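Local atomic coordinates of kojibiose phosphorylase (Gut metagenome, PDB entry 6W0P), a protein that belongs to glycoside hydrolase family 65, in which an N-terminal beta-sandwich domain is joined to a catalytic domain built as an (alpha/alpha)6 barrel. Residues I32-N37 with G41-F46; G335-G338 with A343-G346. All blocks are in the same frame, centred on the assembly; numbering follows the deposited sequence.

Contact 1. Residues I32-N37 with G41-F46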
loop_
_atom_site.group_PDB
_atom_site.type_symbol
_atom_site.label_atom_id
_atom_site.label_comp_id
_atom_site.label_asym_id
_atom_site.label_seq_id
_atom_site.Cartn_x
_atom_site.Cartn_y
_atom_site.Cartn_z
ATOM N N ILE A 32 -13.599 28.047 11.378
ATOM C CA ILE A 32 -13.277 29.445 10.985
ATOM C C ILE A 32 -13.069 30.280 12.234
ATOM O O ILE A 32 -12.121 31.093 12.267
ATOM C CB ILE A 32 -14.383 30.013 10.076
ATOM C CG1 ILE A 32 -14.338 29.345 8.701
ATOM C CG2 ILE A 32 -14.285 31.533 10.000
ATOM C CD1 ILE A 32 -15.445 29.770 7.764
ATOM N N PHE A 33 -13.940 30.094 13.219
ATOM C CA PHE A 33 -13.989 30.948 14.428
ATOM C C PHE A 33 -13.067 30.388 15.512
ATOM O O PHE A 33 -13.161 30.859 16.643
ATOM C CB PHE A 33 -15.430 31.082 14.915
ATOM C CG PHE A 33 -16.298 31.984 14.080
ATOM C CD1 PHE A 33 -16.826 31.551 12.875
ATOM C CD2 PHE A 33 -16.635 33.245 14.528
ATOM C CE1 PHE A 33 -17.658 32.372 12.123
ATOM C CE2 PHE A 33 -17.430 34.080 13.754
ATOM C CZ PHE A 33 -17.977 33.629 12.572
ATOM N N SER A 34 -12.215 29.416 15.184
ATOM C CA SER A 34 -11.274 28.769 16.133
ATOM C C SER A 34 -10.375 29.835 16.771
ATOM O O SER A 34 -9.896 30.754 16.047
ATOM C CB SER A 34 -10.421 27.709 15.465
ATOM O OG SER A 34 -11.203 26.603 15.021
ATOM N N LEU A 35 -10.121 29.690 18.072
ATOM C CA LEU A 35 -9.082 30.472 18.787
ATOM C C LEU A 35 -7.839 29.593 18.940
ATOM O O LEU A 35 -7.965 28.344 18.956
ATOM C CB LEU A 35 -9.614 30.905 20.158
ATOM C CG LEU A 35 -10.847 31.805 20.148
ATOM C CD1 LEU A 35 -11.243 32.174 21.573
ATOM C CD2 LEU A 35 -10.589 33.046 19.334
ATOM N N GLY A 36 -6.678 30.227 19.021
ATOM C CA GLY A 36 -5.404 29.531 19.237
ATOM C C GLY A 36 -4.376 30.483 19.784
ATOM O O GLY A 36 -4.454 31.682 19.460
ATOM N N ASN A 37 -3.477 29.984 20.616
ATOM C CA ASN A 37 -2.396 30.808 21.206
ATOM C C ASN A 37 -1.092 30.011 21.127
ATOM O O ASN A 37 -0.240 30.276 21.966
ATOM C CB ASN A 37 -2.782 31.291 22.607
ATOM C CG ASN A 37 -2.967 30.182 23.631
ATOM O OD1 ASN A 37 -2.812 29.001 23.326
ATOM N ND2 ASN A 37 -3.295 30.555 24.863
ATOM N N GLY A 41 -5.315 25.361 21.301
ATOM C CA GLY A 41 -6.371 25.829 20.403
ATOM C C GLY A 41 -7.705 25.217 20.742
ATOM O O GLY A 41 -7.730 24.045 21.204
ATOM N N THR A 42 -8.782 25.950 20.453
ATOM C CA THR A 42 -10.151 25.412 20.568
ATOM C C THR A 42 -10.914 25.745 19.301
ATOM O O THR A 42 -10.872 26.906 18.879
ATOM C CB THR A 42 -10.870 25.944 21.816
ATOM O OG1 THR A 42 -10.912 27.369 21.715
ATOM C CG2 THR A 42 -10.160 25.533 23.082
ATOM N N ARG A 43 -11.623 24.754 18.776
ATOM C CA ARG A 43 -12.676 24.956 17.760
ATOM C C ARG A 43 -13.780 25.792 18.398
ATOM O O ARG A 43 -13.915 25.768 19.636
ATOM C CB ARG A 43 -13.206 23.602 17.269
ATOM C CG ARG A 43 -12.277 22.890 16.292
ATOM C CD ARG A 43 -12.768 21.494 15.959
ATOM N NE ARG A 43 -13.996 21.541 15.177
ATOM C CZ ARG A 43 -14.052 21.696 13.864
ATOM N NH1 ARG A 43 -12.956 21.839 13.139
ATOM N NH2 ARG A 43 -15.213 21.701 13.261
ATOM N N ALA A 44 -14.594 26.438 17.568
ATOM C CA ALA A 44 -15.688 27.331 17.998
ATOM C C ALA A 44 -16.945 26.492 18.235
ATOM O O ALA A 44 -18.059 26.940 17.851
ATOM C CB ALA A 44 -15.921 28.407 16.985
ATOM N N PHE A 45 -16.772 25.323 18.853
ATOM C CA PHE A 45 -17.894 24.447 19.229
ATOM C C PHE A 45 -18.691 25.218 20.278
ATOM O O PHE A 45 -18.092 25.968 21.046
ATOM C CB PHE A 45 -17.399 23.084 19.711
ATOM C CG PHE A 45 -16.546 23.139 20.951
ATOM C CD1 PHE A 45 -17.129 23.173 22.207
ATOM C CD2 PHE A 45 -15.169 23.178 20.855
ATOM C CE1 PHE A 45 -16.342 23.236 23.350
ATOM C CE2 PHE A 45 -14.383 23.263 21.992
ATOM C CZ PHE A 45 -14.968 23.285 23.238
ATOM N N PHE A 46 -20.009 25.079 20.222
ATOM C CA PHE A 46 -20.974 25.579 21.226
ATOM C C PHE A 46 -20.573 25.091 22.615
ATOM O O PHE A 46 -20.217 23.916 22.778
ATOM C CB PHE A 46 -22.397 25.130 20.872
ATOM C CG PHE A 46 -22.980 25.815 19.663
ATOM C CD1 PHE A 46 -22.270 26.792 18.973
ATOM C CD2 PHE A 46 -24.262 25.517 19.239
ATOM C CE1 PHE A 46 -22.826 27.447 17.880
ATOM C CE2 PHE A 46 -24.810 26.163 18.141
ATOM C CZ PHE A 46 -24.098 27.133 17.470
#
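A short antiparallel beta hairpin pairs Leu35 with Thr42 through two backbone hydrogen bonds: Leu35 N to Thr42 O at 3.0 Å, and Thr42 N to Leu35 O at 2.9 Å. The next pair, Gly36 and Gly41, is non-hydrogen-bonded, with 4.0 Å between Gly36 CA and Gly41 CA. On the face shared by Leu35 and Thr42, the Thr42 hydroxyl oxygen OG1 sits 4.1 Å from Leu35 CB; chi1 of 59° puts this oxygen between its own backbone N and carbonyl carbon, alongside the neighbouring strand. Within the N-terminal domain, strand 40-42 is the middle strand of a three-stranded sheet completed by strand 58-60, while Leu145 of strand 135-145 packs on both Leu35 and Thr42. Beyond the paired residues, Phe33 CB presses on Ala44 CB at 3.4 Å, and the Phe33 ring turns away to Leu117. Ser34 OG lies 3.5 Å from Arg43 CA and hydrogen-bonds to Ser31 O. The Arg43 side chain starts away from residues 32-37, and its guanidinium forms a salt bridge with Glu30 and hydrogen bonds to Thr340 O and Leu55 O.

Contact 2. Residues G335-G338 with A343-G346; sequences GAKG and AYSG
Ala343 meets the aliphatic part of Lys337 with two atoms: its carbonyl O lies 3.4 Å from Lys337 CD, and its methyl CB lies 3.6 Å from Lys337 CE. The lysine runs extended past this peptide as far as CE, then bends at chi4 (-69°), which brings NZ to 3.8 Å from Tyr344 CD2. Tyr344 follows with a left-handed backbone conformation (positive phi). Its CD2 lies 3.6 Å from Ala336 CB and 3.7 Å from Lys337 CE, both coming obliquely to the ring, while no hydrogen bond crosses between the segments. Ser345 turns its side chain away toward Trp180, and its backbone is bonded to Thr85. At Gly346 the chain comes back against Gly335, the CA atoms of these two glycines being 4.2 Å apart. The facing segment, 335-338, is itself a beta turn close to type I, closed by a hydrogen bond from Gly338 N to Gly335 O of 2.8 Å. Glu662 touches both Lys337 and Ala343 from outside. Both segments pack within the one long loop between helices 308-324 and 351-361 of the central catalytic domain, which has the (alpha/alpha)6-barrel fold known for this family.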
loop_
_atom_site.group_PDB
_atom_site.type_symbol
_atom_site.label_atom_id
_atom_site.label_comp_id
_atom_site.label_asym_id
_atom_site.label_seq_id
_atom_site.Cartn_x
_atom_site.Cartn_y
_atom_site.Cartn_z
ATOM N N GLY A 335 0.775 22.750 12.767
ATOM C CA GLY A 335 0.011 21.715 12.047
ATOM C C GLY A 335 -0.596 22.244 10.741
ATOM O O GLY A 335 -0.931 23.445 10.653
ATOM N N ALA A 336 -0.804 21.351 9.776
ATOM C CA ALA A 336 -1.460 21.636 8.483
ATOM C C ALA A 336 -2.849 22.277 8.657
ATOM O O ALA A 336 -3.299 22.916 7.681
ATOM C CB ALA A 336 -1.555 20.367 7.676
ATOM N N LYS A 337 -3.536 22.089 9.791
ATOM C CA LYS A 337 -4.790 22.842 10.093
ATOM C C LYS A 337 -4.648 23.570 11.429
ATOM O O LYS A 337 -5.687 23.787 12.099
ATOM C CB LYS A 337 -6.015 21.920 10.114
ATOM C CG LYS A 337 -6.133 21.034 8.887
ATOM C CD LYS A 337 -7.480 20.417 8.660
ATOM C CE LYS A 337 -7.484 19.558 7.416
ATOM N NZ LYS A 337 -7.362 20.376 6.183
ATOM N N GLY A 338 -3.423 23.985 11.770
ATOM C CA GLY A 338 -3.076 24.549 13.087
ATOM C C GLY A 338 -3.696 23.702 14.191
ATOM O O GLY A 338 -3.610 22.460 14.084
ATOM N N ALA A 343 -8.364 16.243 11.341
ATOM C CA ALA A 343 -7.745 15.970 10.016
ATOM C C ALA A 343 -6.313 16.548 9.951
ATOM O O ALA A 343 -6.127 17.734 10.288
ATOM C CB ALA A 343 -8.626 16.514 8.914
ATOM N N TYR A 344 -5.340 15.707 9.569
ATOM C CA TYR A 344 -3.881 15.979 9.398
ATOM C C TYR A 344 -3.173 15.987 10.752
ATOM O O TYR A 344 -1.952 16.237 10.792
ATOM C CB TYR A 344 -3.571 17.258 8.603
ATOM C CG TYR A 344 -3.791 17.160 7.111
ATOM C CD1 TYR A 344 -3.572 15.982 6.409
ATOM C CD2 TYR A 344 -4.195 18.270 6.385
ATOM C CE1 TYR A 344 -3.766 15.905 5.038
ATOM C CE2 TYR A 344 -4.376 18.223 5.014
ATOM C CZ TYR A 344 -4.179 17.031 4.341
ATOM O OH TYR A 344 -4.415 16.986 2.997
ATOM N N SER A 345 -3.888 15.674 11.831
ATOM C CA SER A 345 -3.288 15.104 13.073
ATOM C C SER A 345 -2.397 16.125 13.790
ATOM O O SER A 345 -1.571 15.714 14.654
ATOM C CB SER A 345 -2.526 13.827 12.764
ATOM O OG SER A 345 -3.396 12.805 12.258
ATOM N N GLY A 346 -2.572 17.417 13.487
ATOM C CA GLY A 346 -1.692 18.467 14.015
ATOM C C GLY A 346 -0.279 18.275 13.511
ATOM O O GLY A 346 0.664 18.828 14.184
#

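Overall arrangement
Contacts 1 and 2 follow one another along the chain, the hairpin in the N-terminal domain and the loop in the central catalytic domain. Their centres are 14 Å apart and their nearest atoms about 7 Å apart, so they do not touch directly. Thr340, which lies between the two segments of contact 2, bridges them: besides its bond with Arg43, it packs against Ser34 of contact 1, and its hydroxyl is bonded to Lys337 O of contact 2. Ser34 O also accepts a hydrogen bond from Gln323 NE2 of helix 308-324, which leads into the loop holding contact 2. Contact 2 in turn reaches back to the N-terminal domain where Ser345 bonds to Thr85.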